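Long-range contacts in MdcE (Pseudomonas aeruginosa, PDB 5VIP), which probably serves as the gamma subunit of a biotin-independent malonate decarboxylase, a multi-subunit enzyme with transferase activity: residues L108-V113 / L151-A156; G145-G150 / D253-P258; R170-H175 / R225-E230. All coordinates share one frame; numbering follows the deposited sequence.

Interaction 1. Residues L108-V113 / L151-A156; sequences LAIVDV and LLVGKA
Val111 and Leu152 lie side by side and point the same way from neighbouring parallel strands of the mixed central sheet. The branched end of Leu152 leans in, its CD2 coming 3.7 Å from Val111 CB. With CG1 of Val111 anti to the backbone N (chi1 -180°), that methyl is carried further along the sheet to Ala156 CB, 3.8 Å away, and Phe161 of helix 158-163 packs on all three residues. The face bearing Ile110 and Leu151 is lined instead by helix 24-33. Here Ile110 and Val153 meet through their CG2 methyls, and Val153 CG2 also approaches Asp112 CB.

The pairing is regular up to Val111-Leu152, resumes at Val113-Ala156 and therefore slips by two residues, a beta bulge. Its evidence lies in the bonds: Val111 O accepts Val153 N at 3.1 Å and, weakly, Gly154 N, as the 151-156 chain turns a corner at Val153 and Gly154. Beyond the corner Val113 N reaches Lys155 O at 2.7 Å.

Asp112 bridges the irregularity. Its chi1 of 175° sends the carboxylate over Gly154, whose CA lies 3.5 Å from Asp112 OD1, while OD2 is held by Gly25 N. The same OD1 takes the backbone N-H of Lys155 on its anti side, 23° out of the carboxylate plane, at 3.0 Å from Lys155 N.

Interaction 2. Residues G145-G150 / D253-P258; sequences GHPLIG and DILGGP
A chi1 of -66° sets Ile254 CG1 beside its backbone N and leaves CG2 anti to that N, forking the residue into two arms: one reaches the strand at Ile149, the other the loop residue Pro147 before it. The extended chi2 of 158° carries CD1 onward to Ile149, while CG2 stays with Pro147. Ile149 offers its CG1 methylene, 3.7 Å from Ile254 CD1. That same methyl also passes 4.0 Å from Leu148 O.

Pro147 is touched at two corners of its ring. Its CB rests on Ile254 CG2 at 3.9 Å, and its CG lies 3.7 Å from Leu255 CD2. Leu255, itself exposed, is the first residue beyond helix 237-254 to leave helical geometry.

The contact therefore joins the C-terminal end of that helix to the entry of strand 148-152, in the manner of a helix laid on one face of an alpha/beta sheet. Earlier turns of the same helix continue the packing, with Leu251 on Pro147 and Leu247 and Ala250 on Ile149. Ile254 and Leu255 also open a type II turn that ends at Gly257, closed by the bond from Gly257 N to Ile254 O at 2.9 Å.

Every close side-chain pair across the two segments is carbon against carbon, which implies that this contact rests on burial of apolar surface; directional bonding at the helix end comes from the Asp253-Arg170 salt bridge outside it.

Interaction 3. Residues R170-H175 / R225-E230; sequences RLIALH and RTLPVE
Ile172 and Leu227 cross obliquely on one face of the sheet. In Ile172, chi1 of -63° leaves CG2 anti to the backbone N, on the side of the 225-230 chain. There it meets Leu227 CD1 at 3.9 Å and lies about equally close to the carbonyl oxygen of Arg225 (Ile172 CG2 to Arg225 O 3.8 Å). Leu227 has CG beside its backbone N; Cys246 of helix 237-254 adds to the packing round its side chain.

Further along the same face, Leu174 continues its chain through CD1, and it is the second branch, CD2, that turns past the end of the paired strands to Val229 CG1, 3.8 Å away. The two side chains cross at about a right angle.

These side chains ride on a parallel beta pair at one edge of the mixed sheet within this chain, strand 225-227 being outermost. The axes of strands 170-174 and 225-227 approach to 4.7 Å at an angle of 24°. Bridges run in step from Ile172-Arg225 to Leu174-Leu227, but the bonds differ in quality. Arg225 N reaches Leu171 O only weakly, and Leu227 N meets Ala173 O at 2.9 Å with a bent N-H, whereas the bond from His175 N to Leu227 O, 2.7 Å long, is straighter (168° at the hydrogen).

His175 CB lies 3.7 Å from Leu227 O, and the imidazole NE2 is hydrogen-bonded to Asp215. A water prolongs the pairing beyond the last bridge: it donates to His175 O and accepts from Val229 N. On the face bearing Ala173 and Thr226, the threonine lays CB 3.8 Å from Ala173 O, and Ile214 of helix 214-219 packs against Ala173 and His175.

In the fold
Strand 148-152 belongs to interactions 1 and 2 and is the sheet neighbour of strand 170-174 in interaction 3. Interactions 1 and 3 pair strands within one sheet, their centres about 11 Å apart, and strand 148-152 lies between strands 106-113 and 170-174: Leu152 N is 2.8 Å from Ile172 O, a probable hydrogen bond. Interaction 2, centred about 18 Å from each of the others, sits where that strand begins and adds a helix end. Ala109 N, 2.8 Å from Ile149 O, probably ties it to interaction 1. Its link to interaction 3 includes charge, as Arg170 NE forms a salt bridge with Asp253 OD2 at 2.8 Å, while Ile254 CG1 packs on Arg170 CG.

Interaction 1. Residues L108-V113 / L151-A156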
ATOM      1  N   LEU A 108       0.432 -17.465  -3.827  1.00 19.69           N
ATOM      2  CA  LEU A 108      -0.905 -17.376  -4.393  1.00 19.22           C
ATOM      3  C   LEU A 108      -1.836 -16.750  -3.372  1.00 19.74           C
ATOM      4  O   LEU A 108      -2.266 -17.412  -2.416  1.00 20.52           O
ATOM      5  CB  LEU A 108      -1.408 -18.764  -4.808  1.00 20.30           C
ATOM      6  CG  LEU A 108      -0.408 -19.532  -5.685  1.00 25.42           C
ATOM      7  CD1 LEU A 108      -0.910 -20.944  -6.032  1.00 31.00           C
ATOM      8  CD2 LEU A 108      -0.116 -18.753  -6.957  1.00 24.23           C
ATOM      9  N   ALA A 109      -2.126 -15.466  -3.554  1.00 18.08           N
ATOM     10  CA  ALA A 109      -2.975 -14.764  -2.613  1.00 18.92           C
ATOM     11  C   ALA A 109      -4.427 -14.927  -3.024  1.00 19.57           C
ATOM     12  O   ALA A 109      -4.835 -14.494  -4.098  1.00 19.93           O
ATOM     13  CB  ALA A 109      -2.601 -13.279  -2.525  1.00 15.86           C
ATOM     14  N   ILE A 110      -5.203 -15.569  -2.163  1.00 19.54           N
ATOM     15  CA  ILE A 110      -6.623 -15.682  -2.377  1.00 17.01           C
ATOM     16  C   ILE A 110      -7.287 -14.520  -1.665  1.00 18.45           C
ATOM     17  O   ILE A 110      -7.218 -14.400  -0.438  1.00 20.08           O
ATOM     18  CB  ILE A 110      -7.175 -17.018  -1.856  1.00 22.02           C
ATOM     19  CG1 ILE A 110      -6.484 -18.177  -2.578  1.00 21.12           C
ATOM     20  CG2 ILE A 110      -8.675 -17.058  -2.023  1.00 20.45           C
ATOM     21  CD1 ILE A 110      -6.785 -19.545  -1.975  1.00 26.46           C
ATOM     22  N   VAL A 111      -7.927 -13.658  -2.440  1.00 20.46           N
ATOM     23  CA  VAL A 111      -8.348 -12.374  -1.914  1.00 17.91           C
ATOM     24  C   VAL A 111      -9.861 -12.283  -1.731  1.00 19.88           C
ATOM     25  O   VAL A 111     -10.619 -12.309  -2.696  1.00 21.84           O
ATOM     26  CB  VAL A 111      -7.876 -11.222  -2.834  1.00 17.58           C
ATOM     27  CG1 VAL A 111      -8.318  -9.877  -2.267  1.00 18.31           C
ATOM     28  CG2 VAL A 111      -6.345 -11.252  -3.006  1.00 18.57           C
ATOM     29  N   ASP A 112     -10.286 -12.177  -0.480  1.00 17.41           N
ATOM     30  CA  ASP A 112     -11.670 -11.865  -0.161  1.00 22.20           C
ATOM     31  C   ASP A 112     -11.674 -11.151   1.177  1.00 22.05           C
ATOM     32  O   ASP A 112     -11.857 -11.774   2.231  1.00 25.27           O
ATOM     33  CB  ASP A 112     -12.546 -13.131  -0.128  1.00 19.68           C
ATOM     34  CG  ASP A 112     -13.972 -12.842   0.327  1.00 23.92           C
ATOM     35  OD1 ASP A 112     -14.492 -11.724   0.064  1.00 21.97           O
ATOM     36  OD2 ASP A 112     -14.574 -13.736   0.967  1.00 29.33           O
ATOM     37  N   VAL A 113     -11.442  -9.840   1.129  1.00 19.52           N
ATOM     38  CA  VAL A 113     -11.289  -9.033   2.333  1.00 18.71           C
ATOM     39  C   VAL A 113     -12.170  -7.798   2.239  1.00 22.88           C
ATOM     40  O   VAL A 113     -12.109  -7.047   1.258  1.00 22.44           O
ATOM     41  CB  VAL A 113      -9.815  -8.619   2.548  1.00 18.84           C
ATOM     42  CG1 VAL A 113      -9.003  -9.810   3.018  1.00 19.66           C
ATOM     43  CG2 VAL A 113      -9.235  -8.051   1.255  1.00 17.82           C
ATOM     44  N   LEU A 151      -5.580 -13.863  -6.592  1.00 17.04           N
ATOM     45  CA  LEU A 151      -6.840 -14.410  -7.084  1.00 19.49           C
ATOM     46  C   LEU A 151      -8.012 -13.760  -6.362  1.00 17.09           C
ATOM     47  O   LEU A 151      -8.222 -13.987  -5.175  1.00 19.20           O
ATOM     48  CB  LEU A 151      -6.873 -15.929  -6.904  1.00 20.87           C
ATOM     49  CG  LEU A 151      -8.179 -16.579  -7.369  1.00 19.98           C
ATOM     50  CD1 LEU A 151      -8.334 -16.434  -8.881  1.00 21.00           C
ATOM     51  CD2 LEU A 151      -8.246 -18.044  -6.950  1.00 19.91           C
ATOM     52  N   LEU A 152      -8.757 -12.921  -7.071  1.00 15.95           N
ATOM     53  CA  LEU A 152      -9.851 -12.188  -6.440  1.00 15.10           C
ATOM     54  C   LEU A 152     -11.131 -13.005  -6.509  1.00 21.05           C
ATOM     55  O   LEU A 152     -11.707 -13.125  -7.582  1.00 20.02           O
ATOM     56  CB  LEU A 152     -10.068 -10.836  -7.132  1.00 18.56           C
ATOM     57  CG  LEU A 152      -8.824  -9.981  -7.430  1.00 23.28           C
ATOM     58  CD1 LEU A 152      -9.211  -8.563  -7.825  1.00 20.66           C
ATOM     59  CD2 LEU A 152      -7.852  -9.980  -6.270  1.00 21.43           C
ATOM     60  N   VAL A 153     -11.585 -13.539  -5.378  1.00 21.99           N
ATOM     61  CA  VAL A 153     -12.756 -14.409  -5.383  1.00 21.98           C
ATOM     62  C   VAL A 153     -13.927 -13.706  -4.719  1.00 26.00           C
ATOM     63  O   VAL A 153     -15.054 -14.177  -4.799  1.00 23.80           O
ATOM     64  CB  VAL A 153     -12.478 -15.760  -4.685  1.00 21.17           C
ATOM     65  CG1 VAL A 153     -11.269 -16.436  -5.303  1.00 21.96           C
ATOM     66  CG2 VAL A 153     -12.280 -15.576  -3.181  1.00 22.06           C
ATOM     67  N   GLY A 154     -13.660 -12.556  -4.097  1.00 23.10           N
ATOM     68  CA  GLY A 154     -14.702 -11.787  -3.444  1.00 19.56           C
ATOM     69  C   GLY A 154     -14.357 -10.310  -3.333  1.00 20.68           C
ATOM     70  O   GLY A 154     -13.968  -9.683  -4.303  1.00 21.04           O
ATOM     71  N   LYS A 155     -14.498  -9.748  -2.143  1.00 22.54           N
ATOM     72  CA  LYS A 155     -14.191  -8.338  -1.960  1.00 19.19           C
ATOM     73  C   LYS A 155     -12.677  -8.111  -1.948  1.00 17.81           C
ATOM     74  O   LYS A 155     -11.915  -8.905  -1.400  1.00 19.93           O
ATOM     75  CB  LYS A 155     -14.823  -7.810  -0.675  1.00 24.09           C
ATOM     76  CG  LYS A 155     -16.323  -8.063  -0.600  1.00 30.34           C
ATOM     77  CD  LYS A 155     -16.999  -7.179   0.433  1.00 31.98           C
ATOM     78  CE  LYS A 155     -18.481  -7.539   0.574  1.00 33.92           C
ATOM     79  NZ  LYS A 155     -18.622  -8.928   1.102  1.00 39.92           N
ATOM     80  N   ALA A 156     -12.248  -7.040  -2.594  1.00 19.63           N
ATOM     81  CA  ALA A 156     -10.840  -6.663  -2.568  1.00 22.22           C
ATOM     82  C   ALA A 156     -10.788  -5.176  -2.286  1.00 20.86           C
ATOM     83  O   ALA A 156     -10.686  -4.367  -3.212  1.00 19.99           O
ATOM     84  CB  ALA A 156     -10.154  -7.007  -3.887  1.00 20.21           C
TER

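Interaction 2. Residues G145-G150 / D253-P258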
ATOM      1  N   GLY A 145      12.111 -12.685  -6.964  1.00 23.47           N
ATOM      2  CA  GLY A 145      11.818 -13.712  -7.945  1.00 23.02           C
ATOM      3  C   GLY A 145      10.715 -14.698  -7.600  1.00 26.69           C
ATOM      4  O   GLY A 145      10.502 -15.659  -8.332  1.00 23.76           O
ATOM      5  N   HIS A 146      10.007 -14.486  -6.496  1.00 22.64           N
ATOM      6  CA  HIS A 146       8.815 -15.290  -6.237  1.00 24.36           C
ATOM      7  C   HIS A 146       7.675 -14.842  -7.137  1.00 23.91           C
ATOM      8  O   HIS A 146       7.333 -13.659  -7.162  1.00 21.41           O
ATOM      9  CB  HIS A 146       8.380 -15.193  -4.778  1.00 21.29           C
ATOM     10  CG  HIS A 146       9.336 -15.828  -3.818  1.00 25.24           C
ATOM     11  ND1 HIS A 146       9.137 -17.089  -3.296  1.00 27.30           N
ATOM     12  CD2 HIS A 146      10.494 -15.374  -3.280  1.00 24.87           C
ATOM     13  CE1 HIS A 146      10.133 -17.384  -2.477  1.00 27.72           C
ATOM     14  NE2 HIS A 146      10.968 -16.359  -2.448  1.00 25.25           N
ATOM     15  N   PRO A 147       7.087 -15.779  -7.904  1.00 20.74           N
ATOM     16  CA  PRO A 147       5.890 -15.379  -8.639  1.00 21.69           C
ATOM     17  C   PRO A 147       4.755 -15.115  -7.661  1.00 22.63           C
ATOM     18  O   PRO A 147       4.454 -15.974  -6.829  1.00 26.19           O
ATOM     19  CB  PRO A 147       5.595 -16.590  -9.536  1.00 25.13           C
ATOM     20  CG  PRO A 147       6.909 -17.339  -9.615  1.00 25.74           C
ATOM     21  CD  PRO A 147       7.554 -17.126  -8.279  1.00 25.54           C
ATOM     22  N   LEU A 148       4.158 -13.930  -7.737  1.00 18.48           N
ATOM     23  CA  LEU A 148       2.978 -13.615  -6.939  1.00 19.67           C
ATOM     24  C   LEU A 148       1.768 -13.520  -7.828  1.00 17.65           C
ATOM     25  O   LEU A 148       1.772 -12.772  -8.811  1.00 21.82           O
ATOM     26  CB  LEU A 148       3.113 -12.285  -6.202  1.00 20.10           C
ATOM     27  CG  LEU A 148       3.817 -12.169  -4.867  1.00 22.64           C
ATOM     28  CD1 LEU A 148       5.272 -12.598  -5.011  1.00 25.60           C
ATOM     29  CD2 LEU A 148       3.715 -10.703  -4.439  1.00 18.74           C
ATOM     30  N   ILE A 149       0.726 -14.248  -7.461  1.00 19.80           N
ATOM     31  CA  ILE A 149      -0.533 -14.190  -8.181  1.00 19.98           C
ATOM     32  C   ILE A 149      -1.638 -13.859  -7.210  1.00 19.28           C
ATOM     33  O   ILE A 149      -1.779 -14.511  -6.162  1.00 15.98           O
ATOM     34  CB  ILE A 149      -0.854 -15.533  -8.902  1.00 20.41           C
ATOM     35  CG1 ILE A 149       0.256 -15.877  -9.900  1.00 20.42           C
ATOM     36  CG2 ILE A 149      -2.174 -15.440  -9.615  1.00 20.66           C
ATOM     37  CD1 ILE A 149       0.251 -17.319 -10.359  1.00 26.00           C
ATOM     38  N   GLY A 150      -2.431 -12.847  -7.555  1.00 17.91           N
ATOM     39  CA  GLY A 150      -3.572 -12.486  -6.736  1.00 16.31           C
ATOM     40  C   GLY A 150      -4.859 -13.031  -7.342  1.00 19.82           C
ATOM     41  O   GLY A 150      -5.199 -12.690  -8.473  1.00 19.12           O
ATOM     42  N   ASP A 253       3.506 -17.616 -17.320  1.00 28.21           N
ATOM     43  CA  ASP A 253       3.662 -16.296 -17.933  1.00 29.06           C
ATOM     44  C   ASP A 253       4.631 -15.390 -17.158  1.00 30.44           C
ATOM     45  O   ASP A 253       5.326 -14.561 -17.748  1.00 28.90           O
ATOM     46  CB  ASP A 253       2.290 -15.613 -18.061  1.00 27.08           C
ATOM     47  CG  ASP A 253       2.356 -14.328 -18.855  1.00 36.17           C
ATOM     48  OD1 ASP A 253       2.446 -14.398 -20.099  1.00 40.31           O
ATOM     49  OD2 ASP A 253       2.325 -13.245 -18.239  1.00 30.36           O
ATOM     50  N   ILE A 254       4.679 -15.559 -15.839  1.00 25.86           N
ATOM     51  CA  ILE A 254       5.553 -14.753 -14.982  1.00 26.33           C
ATOM     52  C   ILE A 254       7.008 -15.203 -15.048  1.00 27.73           C
ATOM     53  O   ILE A 254       7.916 -14.384 -15.213  1.00 28.74           O
ATOM     54  CB  ILE A 254       5.094 -14.813 -13.507  1.00 23.28           C
ATOM     55  CG1 ILE A 254       3.738 -14.143 -13.345  1.00 19.94           C
ATOM     56  CG2 ILE A 254       6.136 -14.177 -12.575  1.00 24.37           C
ATOM     57  CD1 ILE A 254       2.972 -14.609 -12.101  1.00 20.58           C
ATOM     58  N   LEU A 255       7.221 -16.510 -14.917  1.00 28.19           N
ATOM     59  CA  LEU A 255       8.562 -17.071 -14.739  1.00 34.76           C
ATOM     60  C   LEU A 255       9.567 -16.617 -15.804  1.00 35.35           C
ATOM     61  O   LEU A 255       9.296 -16.676 -17.003  1.00 32.68           O
ATOM     62  CB  LEU A 255       8.487 -18.596 -14.710  1.00 31.10           C
ATOM     63  CG  LEU A 255       7.925 -19.189 -13.419  1.00 28.54           C
ATOM     64  CD1 LEU A 255       7.587 -20.670 -13.603  1.00 33.55           C
ATOM     65  CD2 LEU A 255       8.913 -18.997 -12.279  1.00 32.75           C
ATOM     66  N   GLY A 256      10.715 -16.135 -15.332  1.00 36.67           N
ATOM     67  CA  GLY A 256      11.803 -15.702 -16.190  1.00 41.90           C
ATOM     68  C   GLY A 256      11.638 -14.293 -16.723  1.00 42.42           C
ATOM     69  O   GLY A 256      12.578 -13.718 -17.276  1.00 44.85           O
ATOM     70  N   GLY A 257      10.441 -13.736 -16.554  1.00 40.52           N
ATOM     71  CA  GLY A 257      10.119 -12.425 -17.086  1.00 37.45           C
ATOM     72  C   GLY A 257      10.406 -11.293 -16.118  1.00 35.04           C
ATOM     73  O   GLY A 257      10.942 -11.511 -15.029  1.00 35.72           O
ATOM     74  N   PRO A 258      10.063 -10.064 -16.516  1.00 35.34           N
ATOM     75  CA  PRO A 258      10.259  -8.907 -15.641  1.00 30.85           C
ATOM     76  C   PRO A 258       9.418  -9.052 -14.369  1.00 31.15           C
ATOM     77  O   PRO A 258       8.372  -9.706 -14.388  1.00 30.00           O
ATOM     78  CB  PRO A 258       9.788  -7.724 -16.499  1.00 33.15           C
ATOM     79  CG  PRO A 258       9.786  -8.241 -17.914  1.00 38.60           C
ATOM     80  CD  PRO A 258       9.451  -9.692 -17.802  1.00 37.07           C
TER

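Interaction 3. Residues R170-H175 / R225-E230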
ATOM      1  N   ARG A 170       0.613 -10.805 -11.255  1.00 20.11           N
ATOM      2  CA  ARG A 170      -0.575 -10.983 -12.094  1.00 20.57           C
ATOM      3  C   ARG A 170      -1.822 -11.045 -11.236  1.00 19.45           C
ATOM      4  O   ARG A 170      -1.829 -11.701 -10.195  1.00 18.96           O
ATOM      5  CB  ARG A 170      -0.481 -12.256 -12.938  1.00 21.86           C
ATOM      6  CG  ARG A 170       0.745 -12.360 -13.821  1.00 21.57           C
ATOM      7  CD  ARG A 170       0.654 -11.490 -15.063  1.00 23.71           C
ATOM      8  NE  ARG A 170       1.777 -11.805 -15.935  1.00 25.55           N
ATOM      9  CZ  ARG A 170       3.018 -11.365 -15.740  1.00 26.42           C
ATOM     10  NH1 ARG A 170       3.298 -10.569 -14.714  1.00 22.71           N
ATOM     11  NH2 ARG A 170       3.984 -11.724 -16.569  1.00 28.61           N
ATOM     12  N   LEU A 171      -2.865 -10.338 -11.667  1.00 19.54           N
ATOM     13  CA  LEU A 171      -4.145 -10.347 -10.978  1.00 15.92           C
ATOM     14  C   LEU A 171      -5.189 -11.083 -11.810  1.00 19.64           C
ATOM     15  O   LEU A 171      -5.401 -10.763 -12.985  1.00 19.36           O
ATOM     16  CB  LEU A 171      -4.627  -8.924 -10.693  1.00 18.01           C
ATOM     17  CG  LEU A 171      -3.859  -8.108  -9.646  1.00 18.23           C
ATOM     18  CD1 LEU A 171      -4.433  -6.709  -9.591  1.00 18.62           C
ATOM     19  CD2 LEU A 171      -3.935  -8.769  -8.273  1.00 15.44           C
ATOM     20  N   ILE A 172      -5.827 -12.070 -11.194  1.00 18.48           N
ATOM     21  CA  ILE A 172      -6.924 -12.810 -11.822  1.00 23.65           C
ATOM     22  C   ILE A 172      -8.171 -12.651 -10.978  1.00 21.02           C
ATOM     23  O   ILE A 172      -8.123 -12.849  -9.765  1.00 22.74           O
ATOM     24  CB  ILE A 172      -6.588 -14.310 -11.967  1.00 25.09           C
ATOM     25  CG1 ILE A 172      -5.386 -14.494 -12.895  1.00 27.39           C
ATOM     26  CG2 ILE A 172      -7.819 -15.116 -12.445  1.00 24.58           C
ATOM     27  CD1 ILE A 172      -4.691 -15.850 -12.736  1.00 26.16           C
ATOM     28  N   ALA A 173      -9.288 -12.281 -11.599  1.00 19.38           N
ATOM     29  CA  ALA A 173     -10.523 -12.114 -10.853  1.00 21.51           C
ATOM     30  C   ALA A 173     -11.591 -13.086 -11.352  1.00 22.29           C
ATOM     31  O   ALA A 173     -11.675 -13.352 -12.545  1.00 23.36           O
ATOM     32  CB  ALA A 173     -11.029 -10.676 -10.971  1.00 19.56           C
ATOM     33  N   LEU A 174     -12.403 -13.600 -10.438  1.00 19.42           N
ATOM     34  CA  LEU A 174     -13.613 -14.310 -10.835  1.00 22.44           C
ATOM     35  C   LEU A 174     -14.632 -13.298 -11.366  1.00 27.65           C
ATOM     36  O   LEU A 174     -14.790 -12.200 -10.815  1.00 21.55           O
ATOM     37  CB  LEU A 174     -14.184 -15.110  -9.664  1.00 21.26           C
ATOM     38  CG  LEU A 174     -13.182 -16.091  -9.047  1.00 20.56           C
ATOM     39  CD1 LEU A 174     -13.817 -16.927  -7.966  1.00 21.31           C
ATOM     40  CD2 LEU A 174     -12.545 -16.956 -10.121  1.00 22.43           C
ATOM     41  N   HIS A 175     -15.294 -13.654 -12.463  1.00 27.91           N
ATOM     42  CA  HIS A 175     -16.242 -12.751 -13.095  1.00 21.05           C
ATOM     43  C   HIS A 175     -17.601 -12.972 -12.449  1.00 27.59           C
ATOM     44  O   HIS A 175     -18.421 -13.752 -12.943  1.00 26.15           O
ATOM     45  CB  HIS A 175     -16.293 -12.985 -14.611  1.00 23.52           C
ATOM     46  CG  HIS A 175     -17.108 -11.973 -15.357  1.00 28.98           C
ATOM     47  ND1 HIS A 175     -18.421 -12.191 -15.718  1.00 28.05           N
ATOM     48  CD2 HIS A 175     -16.795 -10.737 -15.814  1.00 30.89           C
ATOM     49  CE1 HIS A 175     -18.882 -11.134 -16.362  1.00 28.16           C
ATOM     50  NE2 HIS A 175     -17.916 -10.237 -16.434  1.00 30.77           N
ATOM     51  N   ARG A 225      -6.394 -11.492 -16.228  1.00 23.32           N
ATOM     52  CA  ARG A 225      -7.549 -12.232 -16.710  1.00 24.64           C
ATOM     53  C   ARG A 225      -8.735 -12.261 -15.803  1.00 27.28           C
ATOM     54  O   ARG A 225      -8.585 -12.129 -14.623  1.00 23.71           O
ATOM     55  CB  ARG A 225      -7.176 -13.673 -16.953  1.00 20.00           C
ATOM     56  CG  ARG A 225      -6.189 -13.829 -18.057  1.00 20.00           C
ATOM     57  CD  ARG A 225      -6.357 -15.066 -18.855  1.00 20.00           C
ATOM     58  NE  ARG A 225      -5.297 -15.244 -19.807  1.00 20.00           N
ATOM     59  CZ  ARG A 225      -4.664 -14.292 -20.476  1.00 20.00           C
ATOM     60  NH1 ARG A 225      -4.956 -13.010 -20.342  1.00 20.00           N
ATOM     61  NH2 ARG A 225      -3.710 -14.628 -21.306  1.00 20.00           N
ATOM     62  N   THR A 226      -9.907 -12.459 -16.394  1.00 26.28           N
ATOM     63  CA  THR A 226     -11.126 -12.710 -15.637  1.00 23.79           C
ATOM     64  C   THR A 226     -11.618 -14.123 -15.962  1.00 27.20           C
ATOM     65  O   THR A 226     -11.336 -14.647 -17.044  1.00 28.70           O
ATOM     66  CB  THR A 226     -12.243 -11.686 -15.942  1.00 29.74           C
ATOM     67  OG1 THR A 226     -12.573 -11.730 -17.335  1.00 32.42           O
ATOM     68  CG2 THR A 226     -11.796 -10.275 -15.587  1.00 31.89           C
ATOM     69  N   LEU A 227     -12.328 -14.731 -15.015  1.00 23.20           N
ATOM     70  CA  LEU A 227     -12.762 -16.125 -15.126  1.00 24.95           C
ATOM     71  C   LEU A 227     -14.192 -16.311 -14.658  1.00 25.79           C
ATOM     72  O   LEU A 227     -14.510 -16.057 -13.497  1.00 21.14           O
ATOM     73  CB  LEU A 227     -11.877 -17.049 -14.288  1.00 30.15           C
ATOM     74  CG  LEU A 227     -10.394 -17.226 -14.591  1.00 35.54           C
ATOM     75  CD1 LEU A 227      -9.823 -18.256 -13.619  1.00 35.61           C
ATOM     76  CD2 LEU A 227     -10.182 -17.658 -16.037  1.00 37.25           C
ATOM     77  N   PRO A 228     -15.064 -16.786 -15.551  1.00 24.36           N
ATOM     78  CA  PRO A 228     -16.410 -17.099 -15.075  1.00 23.21           C
ATOM     79  C   PRO A 228     -16.415 -18.419 -14.312  1.00 22.01           C
ATOM     80  O   PRO A 228     -15.607 -19.294 -14.614  1.00 24.75           O
ATOM     81  CB  PRO A 228     -17.230 -17.192 -16.369  1.00 24.45           C
ATOM     82  CG  PRO A 228     -16.241 -17.584 -17.417  1.00 30.35           C
ATOM     83  CD  PRO A 228     -14.919 -16.957 -17.008  1.00 26.17           C
ATOM     84  N   VAL A 229     -17.302 -18.553 -13.329  1.00 22.49           N
ATOM     85  CA  VAL A 229     -17.418 -19.787 -12.557  1.00 25.60           C
ATOM     86  C   VAL A 229     -18.900 -20.169 -12.385  1.00 24.44           C
ATOM     87  O   VAL A 229     -19.776 -19.300 -12.419  1.00 24.16           O
ATOM     88  CB  VAL A 229     -16.730 -19.661 -11.163  1.00 27.66           C
ATOM     89  CG1 VAL A 229     -15.230 -19.426 -11.328  1.00 24.61           C
ATOM     90  CG2 VAL A 229     -17.342 -18.526 -10.359  1.00 23.96           C
ATOM     91  N   GLU A 230     -19.179 -21.459 -12.193  1.00 28.07           N
ATOM     92  CA  GLU A 230     -20.569 -21.924 -12.039  1.00 30.23           C
ATOM     93  C   GLU A 230     -21.141 -21.666 -10.649  1.00 30.84           C
ATOM     94  O   GLU A 230     -22.272 -21.182 -10.510  1.00 31.80           O
ATOM     95  CB  GLU A 230     -20.695 -23.424 -12.350  1.00 31.52           C
ATOM     96  CG  GLU A 230     -19.888 -23.906 -13.532  1.00 33.73           C
ATOM     97  CD  GLU A 230     -19.821 -25.438 -13.625  1.00 40.26           C
ATOM     98  OE1 GLU A 230     -20.678 -26.119 -13.015  1.00 40.88           O
ATOM     99  OE2 GLU A 230     -18.913 -25.958 -14.321  1.00 41.12           O
TER
HETATM  100  O   HOH W   1     -19.038 -16.273 -13.377  1.00 25.47           O